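PDB 3SZJ: Avidin/streptavidin from Shewanella denitrificans, which binds biotin inside an eight-stranded antiparallel beta-barrel of the avidin family, here as an assembly of two subunits. Local coordinates for residues F43-S48 with E72-I77; S48-N53 with W67-E72. All coordinates share one frame; numbering follows the deposited sequence.

Contact 1. Residues F43-S48 with E72-I77; sequences FACQNS and ESCNSI. With BTN (biotin), chain C.
A disulfide at the mouth of the biotin site ties the loop between strands 31-37 and 49-57, through C45, to the start of strand 73-86, through C74. The two SG atoms lie 2.1 Å apart, and the chi3 of 117° is wider than the usual right angle. In both cysteines SG stands anti to the carbonyl carbon (chi1 near -70°). CB of C74 also packs 3.6 Å from C10 of the biotin tail, so the bridge borders the ligand directly. Beside it, the extended side chain of E72 lays CG 3.8 Å from SG of C45 and carries its carboxylate to the loop backbone. N of C45 donates to OE2 of E72 (3.0 Å, 160°), meeting the oxygen from above the carboxylate plane. OE1 of E72 accepts hydrogen bonds from two waters, one accepting from N of Q46, the other donating to O of Q46 and accepting from OG of S48. CB of small A44 rests against both OE2 of E72 and SG of C74. With an alanine in place of E72, the amide of C45 would lose its carboxylate partner and the loop would probably be freer to shift about its disulfide. Loop residue F43 lays its ring face over the biotin bicycle, C4 standing 3.9 Å above the ring plane. A covalent link and a long acidic side chain thus probably help to hold an irregular loop beside the ligand.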
ATOM      1  N   PHE A  43     -17.300   4.155   9.725  1.00 10.95           N
ATOM      2  CA  PHE A  43     -16.595   4.722   8.589  1.00 10.76           C
ATOM      3  C   PHE A  43     -17.606   5.141   7.547  1.00 10.55           C
ATOM      4  O   PHE A  43     -18.648   4.478   7.403  1.00 10.66           O
ATOM      5  CB  PHE A  43     -15.615   3.704   7.972  1.00 10.75           C
ATOM      6  CG  PHE A  43     -14.487   3.314   8.898  1.00  9.52           C
ATOM      7  CD1 PHE A  43     -14.642   2.242   9.756  1.00 10.93           C
ATOM      8  CD2 PHE A  43     -13.283   4.017   8.910  1.00 11.43           C
ATOM      9  CE1 PHE A  43     -13.615   1.855  10.627  1.00 12.65           C
ATOM     10  CE2 PHE A  43     -12.242   3.640   9.787  1.00 11.12           C
ATOM     11  CZ  PHE A  43     -12.415   2.551  10.632  1.00 11.68           C
ATOM     12  N   ALA A  44     -17.322   6.233   6.839  1.00 10.56           N
ATOM     13  CA  ALA A  44     -18.156   6.656   5.693  1.00  9.37           C
ATOM     14  C   ALA A  44     -17.713   5.911   4.412  1.00  9.55           C
ATOM     15  O   ALA A  44     -17.025   4.894   4.502  1.00  9.56           O
ATOM     16  CB  ALA A  44     -18.146   8.204   5.520  1.00 11.03           C
ATOM     17  N   CYS A  45     -18.148   6.362   3.240  1.00  8.36           N
ATOM     18  CA  CYS A  45     -17.798   5.677   1.988  1.00  9.30           C
ATOM     19  C   CYS A  45     -18.157   4.197   2.032  1.00  8.91           C
ATOM     20  O   CYS A  45     -17.360   3.339   1.626  1.00  8.69           O
ATOM     21  CB  CYS A  45     -16.311   5.870   1.627  1.00  8.33           C
ATOM     22  SG  CYS A  45     -15.952   7.562   1.092  1.00  9.84           S
ATOM     23  N   GLN A  46     -19.390   3.913   2.468  1.00  9.44           N
ATOM     24  CA  GLN A  46     -19.897   2.549   2.516  0.50 10.26           C
ATOM     25  C   GLN A  46     -20.721   2.239   1.270  1.00 10.60           C
ATOM     26  O   GLN A  46     -21.315   3.135   0.670  1.00 10.93           O
ATOM     27  CB  GLN A  46     -20.773   2.370   3.751  0.50 10.45           C
ATOM     28  CG  GLN A  46     -20.022   2.234   5.056  0.50 11.99           C
ATOM     29  CD  GLN A  46     -20.948   1.834   6.180  0.50 14.87           C
ATOM     30  OE1 GLN A  46     -21.971   1.188   5.950  0.50 17.72           O
ATOM     31  NE2 GLN A  46     -20.614   2.229   7.395  0.50 13.96           N
ATOM     32  N   ASN A  47     -20.769   0.961   0.903  1.00 10.13           N
ATOM     33  CA  ASN A  47     -21.732   0.443  -0.087  1.00 11.09           C
ATOM     34  C   ASN A  47     -21.586   0.960  -1.506  1.00 11.33           C
ATOM     35  O   ASN A  47     -22.569   1.005  -2.257  1.00 12.79           O
ATOM     36  CB  ASN A  47     -23.190   0.687   0.347  1.00 12.22           C
ATOM     37  CG  ASN A  47     -23.467   0.281   1.767  1.00 14.35           C
ATOM     38  OD1 ASN A  47     -23.217  -0.845   2.173  1.00 18.54           O
ATOM     39  ND2 ASN A  47     -24.013   1.208   2.533  1.00 19.75           N
ATOM     40  N   SER A  48     -20.375   1.352  -1.887  1.00  9.99           N
ATOM     41  CA  SER A  48     -20.082   1.667  -3.294  1.00  9.84           C
ATOM     42  C   SER A  48     -18.638   1.223  -3.589  1.00  9.68           C
ATOM     43  O   SER A  48     -17.808   1.158  -2.675  1.00  9.20           O
ATOM     44  CB  SER A  48     -20.299   3.154  -3.635  1.00 10.93           C
ATOM     45  OG  SER A  48     -19.373   3.990  -2.956  1.00 10.98           O
ATOM     46  N   GLU A  72     -19.173   9.125  -3.626  1.00 11.04           N
ATOM     47  CA  GLU A  72     -18.794   9.702  -2.335  1.00 10.07           C
ATOM     48  C   GLU A  72     -17.287   9.773  -2.213  1.00  9.96           C
ATOM     49  O   GLU A  72     -16.573   8.851  -2.663  1.00  9.34           O
ATOM     50  CB  GLU A  72     -19.384   8.852  -1.186  1.00 10.86           C
ATOM     51  CG  GLU A  72     -19.198   9.409   0.217  1.00  9.91           C
ATOM     52  CD  GLU A  72     -19.846   8.522   1.295  1.00 10.78           C
ATOM     53  OE1 GLU A  72     -20.529   7.521   0.951  1.00 12.27           O
ATOM     54  OE2 GLU A  72     -19.660   8.859   2.479  1.00 13.38           O
ATOM     55  N   SER A  73     -16.818  10.856  -1.580  1.00  9.21           N
ATOM     56  CA  SER A  73     -15.403  11.034  -1.314  0.50  8.61           C
ATOM     57  C   SER A  73     -15.133  11.087   0.175  1.00  9.19           C
ATOM     58  O   SER A  73     -15.821  11.818   0.905  1.00  9.96           O
ATOM     59  CB  SER A  73     -14.935  12.347  -1.916  0.50  8.39           C
ATOM     60  OG  SER A  73     -13.610  12.614  -1.507  0.50  5.51           O
ATOM     61  N   CYS A  74     -14.112  10.355   0.618  1.00  8.81           N
ATOM     62  CA  CYS A  74     -13.707  10.441   2.020  1.00  9.38           C
ATOM     63  C   CYS A  74     -12.306  11.026   2.208  1.00  8.81           C
ATOM     64  O   CYS A  74     -11.792  11.019   3.341  1.00  9.42           O
ATOM     65  CB  CYS A  74     -13.817   9.071   2.706  1.00  9.43           C
ATOM     66  SG  CYS A  74     -15.543   8.548   2.888  1.00 12.69           S
ATOM     67  N   ASN A  75     -11.713  11.564   1.137  1.00  8.82           N
ATOM     68  CA  ASN A  75     -10.481  12.377   1.281  1.00  8.85           C
ATOM     69  C   ASN A  75      -9.319  11.582   1.908  1.00  8.43           C
ATOM     70  O   ASN A  75      -8.481  12.143   2.621  1.00  9.86           O
ATOM     71  CB  ASN A  75     -10.808  13.609   2.171  1.00  9.38           C
ATOM     72  CG  ASN A  75     -10.227  14.909   1.635  1.00 11.63           C
ATOM     73  OD1 ASN A  75      -9.850  15.018   0.469  1.00 13.24           O
ATOM     74  ND2 ASN A  75     -10.194  15.922   2.491  1.00 16.54           N
ATOM     75  N   SER A  76      -9.229  10.293   1.594  1.00  8.05           N
ATOM     76  CA  SER A  76      -8.310   9.412   2.307  0.50  8.26           C
ATOM     77  C   SER A  76      -7.893   8.229   1.458  1.00  7.30           C
ATOM     78  O   SER A  76      -8.480   7.975   0.409  1.00  7.26           O
ATOM     79  CB  SER A  76      -8.973   8.897   3.590  0.50  8.75           C
ATOM     80  OG  SER A  76      -9.479   9.966   4.365  0.50 12.44           O
ATOM     81  N   ILE A  77      -6.865   7.518   1.942  1.00  6.30           N
ATOM     82  CA  ILE A  77      -6.316   6.316   1.296  1.00  6.37           C
ATOM     83  C   ILE A  77      -6.032   5.259   2.372  1.00  5.78           C
ATOM     84  O   ILE A  77      -5.413   5.568   3.393  1.00  5.63           O
ATOM     85  CB  ILE A  77      -4.978   6.619   0.570  1.00  6.03           C
ATOM     86  CG1 ILE A  77      -5.127   7.700  -0.499  1.00  6.73           C
ATOM     87  CG2 ILE A  77      -4.397   5.349  -0.069  1.00  8.07           C
ATOM     88  CD1 ILE A  77      -3.804   8.296  -0.939  1.00  6.48           C
TER
HETATM   89  C11 BTN C 600     -12.912   6.630   5.339  0.70 10.19           C
HETATM   90  O11 BTN C 600     -13.695   6.532   6.306  0.70 13.54           O
HETATM   91  O12 BTN C 600     -11.964   7.435   5.396  0.70  9.41           O
HETATM   92  C10 BTN C 600     -13.097   5.787   4.107  0.70  7.42           C
HETATM   93  C9  BTN C 600     -13.509   4.346   4.458  0.70  7.25           C
HETATM   94  C8  BTN C 600     -12.450   3.602   5.259  0.70  5.48           C
HETATM   95  C7  BTN C 600     -12.849   2.164   5.607  0.70  5.59           C
HETATM   96  C2  BTN C 600     -11.752   1.444   6.412  0.70  7.20           C
HETATM   97  S1  BTN C 600     -10.477   0.882   5.472  0.70  8.51           S
HETATM   98  C6  BTN C 600      -9.878  -0.090   6.878  0.70  7.67           C
HETATM   99  C5  BTN C 600     -11.081  -0.691   7.549  0.70  7.19           C
HETATM  100  N1  BTN C 600     -11.492  -1.942   6.960  0.70  7.32           N
HETATM  101  C3  BTN C 600     -12.686  -1.798   6.377  0.70  6.93           C
HETATM  102  O3  BTN C 600     -13.306  -2.779   5.617  0.70  6.46           O
HETATM  103  N2  BTN C 600     -13.235  -0.596   6.575  0.70  6.36           N
HETATM  104  C4  BTN C 600     -12.244   0.253   7.232  0.70  5.73           C
HETATM  105  O   HOH W   1     -21.467   5.943   2.942  1.00 12.80           O
HETATM  106  O   HOH W   2     -20.640   5.301  -0.840  1.00 14.46           O

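Contact 2. Residues S48-N53 with W67-E72. With BTN (biotin), chain C.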
ATOM      1  N   SER A  48     -20.375   1.352  -1.887  1.00  9.99           N
ATOM      2  CA  SER A  48     -20.082   1.667  -3.294  1.00  9.84           C
ATOM      3  C   SER A  48     -18.638   1.223  -3.589  1.00  9.68           C
ATOM      4  O   SER A  48     -17.808   1.158  -2.675  1.00  9.20           O
ATOM      5  CB  SER A  48     -20.299   3.154  -3.635  1.00 10.93           C
ATOM      6  OG  SER A  48     -19.373   3.990  -2.956  1.00 10.98           O
ATOM      7  N   PRO A  49     -18.339   0.883  -4.847  1.00 10.39           N
ATOM      8  CA  PRO A  49     -16.997   0.351  -5.152  1.00  9.49           C
ATOM      9  C   PRO A  49     -15.924   1.424  -5.323  1.00  9.26           C
ATOM     10  O   PRO A  49     -16.143   2.444  -6.008  1.00  9.00           O
ATOM     11  CB  PRO A  49     -17.206  -0.391  -6.482  1.00 10.66           C
ATOM     12  CG  PRO A  49     -18.382   0.267  -7.106  1.00 12.79           C
ATOM     13  CD  PRO A  49     -19.220   0.885  -6.037  1.00 11.43           C
ATOM     14  N   TYR A  50     -14.776   1.166  -4.692  1.00  7.78           N
ATOM     15  CA  TYR A  50     -13.589   2.006  -4.790  1.00  7.83           C
ATOM     16  C   TYR A  50     -12.427   1.228  -5.414  1.00  7.37           C
ATOM     17  O   TYR A  50     -12.324  -0.005  -5.276  1.00  7.71           O
ATOM     18  CB  TYR A  50     -13.210   2.510  -3.386  1.00  6.94           C
ATOM     19  CG  TYR A  50     -14.233   3.509  -2.877  1.00  7.24           C
ATOM     20  CD1 TYR A  50     -15.363   3.099  -2.157  1.00  6.92           C
ATOM     21  CD2 TYR A  50     -14.097   4.860  -3.161  1.00  6.97           C
ATOM     22  CE1 TYR A  50     -16.325   4.036  -1.711  1.00  7.36           C
ATOM     23  CE2 TYR A  50     -15.061   5.799  -2.744  1.00  7.43           C
ATOM     24  CZ  TYR A  50     -16.171   5.378  -2.031  1.00  7.61           C
ATOM     25  OH  TYR A  50     -17.118   6.287  -1.607  1.00  8.69           O
ATOM     26  N   PRO A  51     -11.549   1.942  -6.130  1.00  7.21           N
ATOM     27  CA  PRO A  51     -10.485   1.260  -6.898  1.00  7.20           C
ATOM     28  C   PRO A  51      -9.320   0.820  -6.021  1.00  6.78           C
ATOM     29  O   PRO A  51      -9.004   1.515  -5.044  1.00  7.33           O
ATOM     30  CB  PRO A  51     -10.027   2.346  -7.894  1.00  7.48           C
ATOM     31  CG  PRO A  51     -10.215   3.632  -7.090  1.00  7.61           C
ATOM     32  CD  PRO A  51     -11.521   3.410  -6.318  1.00  7.71           C
ATOM     33  N   VAL A  52      -8.707  -0.320  -6.383  1.00  6.31           N
ATOM     34  CA  VAL A  52      -7.622  -0.945  -5.628  1.00  6.30           C
ATOM     35  C   VAL A  52      -6.418  -1.223  -6.524  1.00  6.57           C
ATOM     36  O   VAL A  52      -6.589  -1.660  -7.655  1.00  6.89           O
ATOM     37  CB  VAL A  52      -8.096  -2.289  -5.038  1.00  6.27           C
ATOM     38  CG1 VAL A  52      -6.983  -2.979  -4.212  1.00  7.48           C
ATOM     39  CG2 VAL A  52      -9.297  -2.059  -4.139  1.00  7.25           C
ATOM     40  N   ASN A  53      -5.215  -0.980  -6.007  1.00  6.32           N
ATOM     41  CA  ASN A  53      -3.996  -1.520  -6.635  1.00  6.24           C
ATOM     42  C   ASN A  53      -3.116  -2.184  -5.568  1.00  6.03           C
ATOM     43  O   ASN A  53      -3.423  -2.129  -4.374  1.00  6.83           O
ATOM     44  CB  ASN A  53      -3.220  -0.474  -7.482  1.00  6.02           C
ATOM     45  CG  ASN A  53      -2.771   0.710  -6.687  1.00  7.47           C
ATOM     46  OD1 ASN A  53      -2.494   0.601  -5.493  1.00  8.29           O
ATOM     47  ND2 ASN A  53      -2.716   1.880  -7.350  1.00 10.51           N
ATOM     48  N   TRP A  67     -10.154   6.504  -1.574  1.00  7.05           N
ATOM     49  CA  TRP A  67     -11.583   6.649  -1.255  1.00  6.57           C
ATOM     50  C   TRP A  67     -12.218   7.828  -2.020  1.00  6.77           C
ATOM     51  O   TRP A  67     -12.722   8.801  -1.434  1.00  7.62           O
ATOM     52  CB  TRP A  67     -11.779   6.766   0.270  1.00  6.73           C
ATOM     53  CG  TRP A  67     -11.284   5.540   1.011  1.00  6.40           C
ATOM     54  CD1 TRP A  67     -10.132   5.436   1.785  1.00  7.35           C
ATOM     55  CD2 TRP A  67     -11.914   4.248   1.064  1.00  5.63           C
ATOM     56  NE1 TRP A  67     -10.009   4.161   2.269  1.00  7.21           N
ATOM     57  CE2 TRP A  67     -11.093   3.417   1.870  1.00  6.05           C
ATOM     58  CE3 TRP A  67     -13.094   3.715   0.527  1.00  6.70           C
ATOM     59  CZ2 TRP A  67     -11.408   2.078   2.132  1.00  6.55           C
ATOM     60  CZ3 TRP A  67     -13.402   2.389   0.783  1.00  7.18           C
ATOM     61  CH2 TRP A  67     -12.564   1.586   1.578  1.00  7.27           C
ATOM     62  N   LEU A  68     -12.165   7.732  -3.346  1.00  7.09           N
ATOM     63  CA  LEU A  68     -12.890   8.643  -4.227  1.00  8.42           C
ATOM     64  C   LEU A  68     -13.547   7.873  -5.359  1.00  8.55           C
ATOM     65  O   LEU A  68     -12.886   7.102  -6.061  1.00  9.41           O
ATOM     66  CB  LEU A  68     -11.918   9.651  -4.844  1.00  8.52           C
ATOM     67  CG  LEU A  68     -12.493  10.566  -5.944  1.00 10.29           C
ATOM     68  CD1 LEU A  68     -13.583  11.426  -5.362  1.00 11.95           C
ATOM     69  CD2 LEU A  68     -11.427  11.428  -6.637  1.00 12.02           C
ATOM     70  N   ASN A  69     -14.856   8.083  -5.523  1.00  8.76           N
ATOM     71  CA  ASN A  69     -15.540   7.596  -6.716  1.00  9.15           C
ATOM     72  C   ASN A  69     -16.619   8.609  -7.064  1.00 10.65           C
ATOM     73  O   ASN A  69     -16.653   9.652  -6.449  1.00 10.75           O
ATOM     74  CB  ASN A  69     -16.084   6.167  -6.519  1.00  9.02           C
ATOM     75  CG  ASN A  69     -17.178   6.079  -5.466  1.00  7.73           C
ATOM     76  OD1 ASN A  69     -17.736   7.091  -5.027  1.00 10.16           O
ATOM     77  ND2 ASN A  69     -17.489   4.849  -5.049  1.00  9.04           N
ATOM     78  N   SER A  70     -17.501   8.311  -8.014  1.00 11.52           N
ATOM     79  CA  SER A  70     -18.514   9.304  -8.416  1.00 13.17           C
ATOM     80  C   SER A  70     -19.671   9.398  -7.426  1.00 12.82           C
ATOM     81  O   SER A  70     -20.553  10.268  -7.572  1.00 15.14           O
ATOM     82  CB  SER A  70     -19.048   9.000  -9.818  1.00 13.78           C
ATOM     83  OG  SER A  70     -19.715   7.764  -9.831  1.00 16.79           O
ATOM     84  N   VAL A  71     -19.676   8.544  -6.406  1.00 12.67           N
ATOM     85  CA  VAL A  71     -20.764   8.580  -5.417  1.00 13.13           C
ATOM     86  C   VAL A  71     -20.397   9.336  -4.127  1.00 11.60           C
ATOM     87  O   VAL A  71     -21.200  10.131  -3.607  1.00 11.52           O
ATOM     88  CB  VAL A  71     -21.482   7.180  -5.164  1.00 14.86           C
ATOM     89  CG1 VAL A  71     -20.959   6.022  -6.012  1.00 16.59           C
ATOM     90  CG2 VAL A  71     -21.700   6.847  -3.683  1.00 15.88           C
ATOM     91  N   GLU A  72     -19.173   9.125  -3.626  1.00 11.04           N
ATOM     92  CA  GLU A  72     -18.794   9.702  -2.335  1.00 10.07           C
ATOM     93  C   GLU A  72     -17.287   9.773  -2.213  1.00  9.96           C
ATOM     94  O   GLU A  72     -16.573   8.851  -2.663  1.00  9.34           O
ATOM     95  CB  GLU A  72     -19.384   8.852  -1.186  1.00 10.86           C
ATOM     96  CG  GLU A  72     -19.198   9.409   0.217  1.00  9.91           C
ATOM     97  CD  GLU A  72     -19.846   8.522   1.295  1.00 10.78           C
ATOM     98  OE1 GLU A  72     -20.529   7.521   0.951  1.00 12.27           O
ATOM     99  OE2 GLU A  72     -19.660   8.859   2.479  1.00 13.38           O
TER
HETATM  100  C11 BTN C 600     -12.912   6.630   5.339  0.70 10.19           C
HETATM  101  O11 BTN C 600     -13.695   6.532   6.306  0.70 13.54           O
HETATM  102  O12 BTN C 600     -11.964   7.435   5.396  0.70  9.41           O
HETATM  103  C10 BTN C 600     -13.097   5.787   4.107  0.70  7.42           C
HETATM  104  C9  BTN C 600     -13.509   4.346   4.458  0.70  7.25           C
HETATM  105  C8  BTN C 600     -12.450   3.602   5.259  0.70  5.48           C
HETATM  106  C7  BTN C 600     -12.849   2.164   5.607  0.70  5.59           C
HETATM  107  C2  BTN C 600     -11.752   1.444   6.412  0.70  7.20           C
HETATM  108  S1  BTN C 600     -10.477   0.882   5.472  0.70  8.51           S
HETATM  109  C6  BTN C 600      -9.878  -0.090   6.878  0.70  7.67           C
HETATM  110  C5  BTN C 600     -11.081  -0.691   7.549  0.70  7.19           C
HETATM  111  N1  BTN C 600     -11.492  -1.942   6.960  0.70  7.32           N
HETATM  112  C3  BTN C 600     -12.686  -1.798   6.377  0.70  6.93           C
HETATM  113  O3  BTN C 600     -13.306  -2.779   5.617  0.70  6.46           O
HETATM  114  N2  BTN C 600     -13.235  -0.596   6.575  0.70  6.36           N
HETATM  115  C4  BTN C 600     -12.244   0.253   7.232  0.70  5.73           C
HETATM  116  O   HOH W   2     -20.640   5.301  -0.840  1.00 14.46           O
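Aromatic packing centres on Y50, whose ring lies between W67 and N69. The edge of W67 points at one face of Y50 in an edge-to-face pair, with centroids 5.0 Å apart and planes at 61°. Over the opposite face the flat amide of N69 stacks at 14° to the ring, ND2 of N69 lying 3.3 Å from CZ of Y50. W67 in turn spreads a face of its indole under the biotin tail, C9 standing over its centre; a broad ring suits that hydrophobic wall, while its NE1 is bonded to T78. Y50 and W67 sit on the beta hairpin of strands 49-57 and 60-68, near its open end, where the chain leaves strand 60-68 in a loop. Polar bonds hold that loop. ND2 of N69 donates to OG of S48 (2.9 Å) and to O of P49 (2.9 Å), both acceptors lying in its amide plane, which fixes the amide's rotation. Its OD1 accepts from N of V71, an Asx turn, and from N of E72 (2.9 Å), which comes nearly in line with the C=O bond; chi1 of 65°, with CG between backbone N and carbonyl carbon, brings the amide over Y50. Asparagine suits the place by offering donor and acceptor together. At the ring's edge OH of Y50 donates to O of E72 (2.8 Å). Among apolar contacts, CG1 of V71 packs 3.8 Å from CB of S48.

In the fold
The two contacts touch, their centres about 7 Å apart on the same side of the chain's centre, and share S48, E72 and a water. Along the chain 48-53 and 67-72 are nested inside the loop closed by 43-48 and 72-77: contact 2 joins the hairpin of strands 49-57 and 60-68, and contact 1 closes round it onto strand 73-86. The last two strands are sheet neighbours, and probable backbone bonds pair W67 with C74 and S76. SG of C45 also packs on OH of Y50. Both contacts reach biotin, whose other partners include Y36, S19 and D115, so together they line one end of its pocket. Both also pack on F57 of the second subunit.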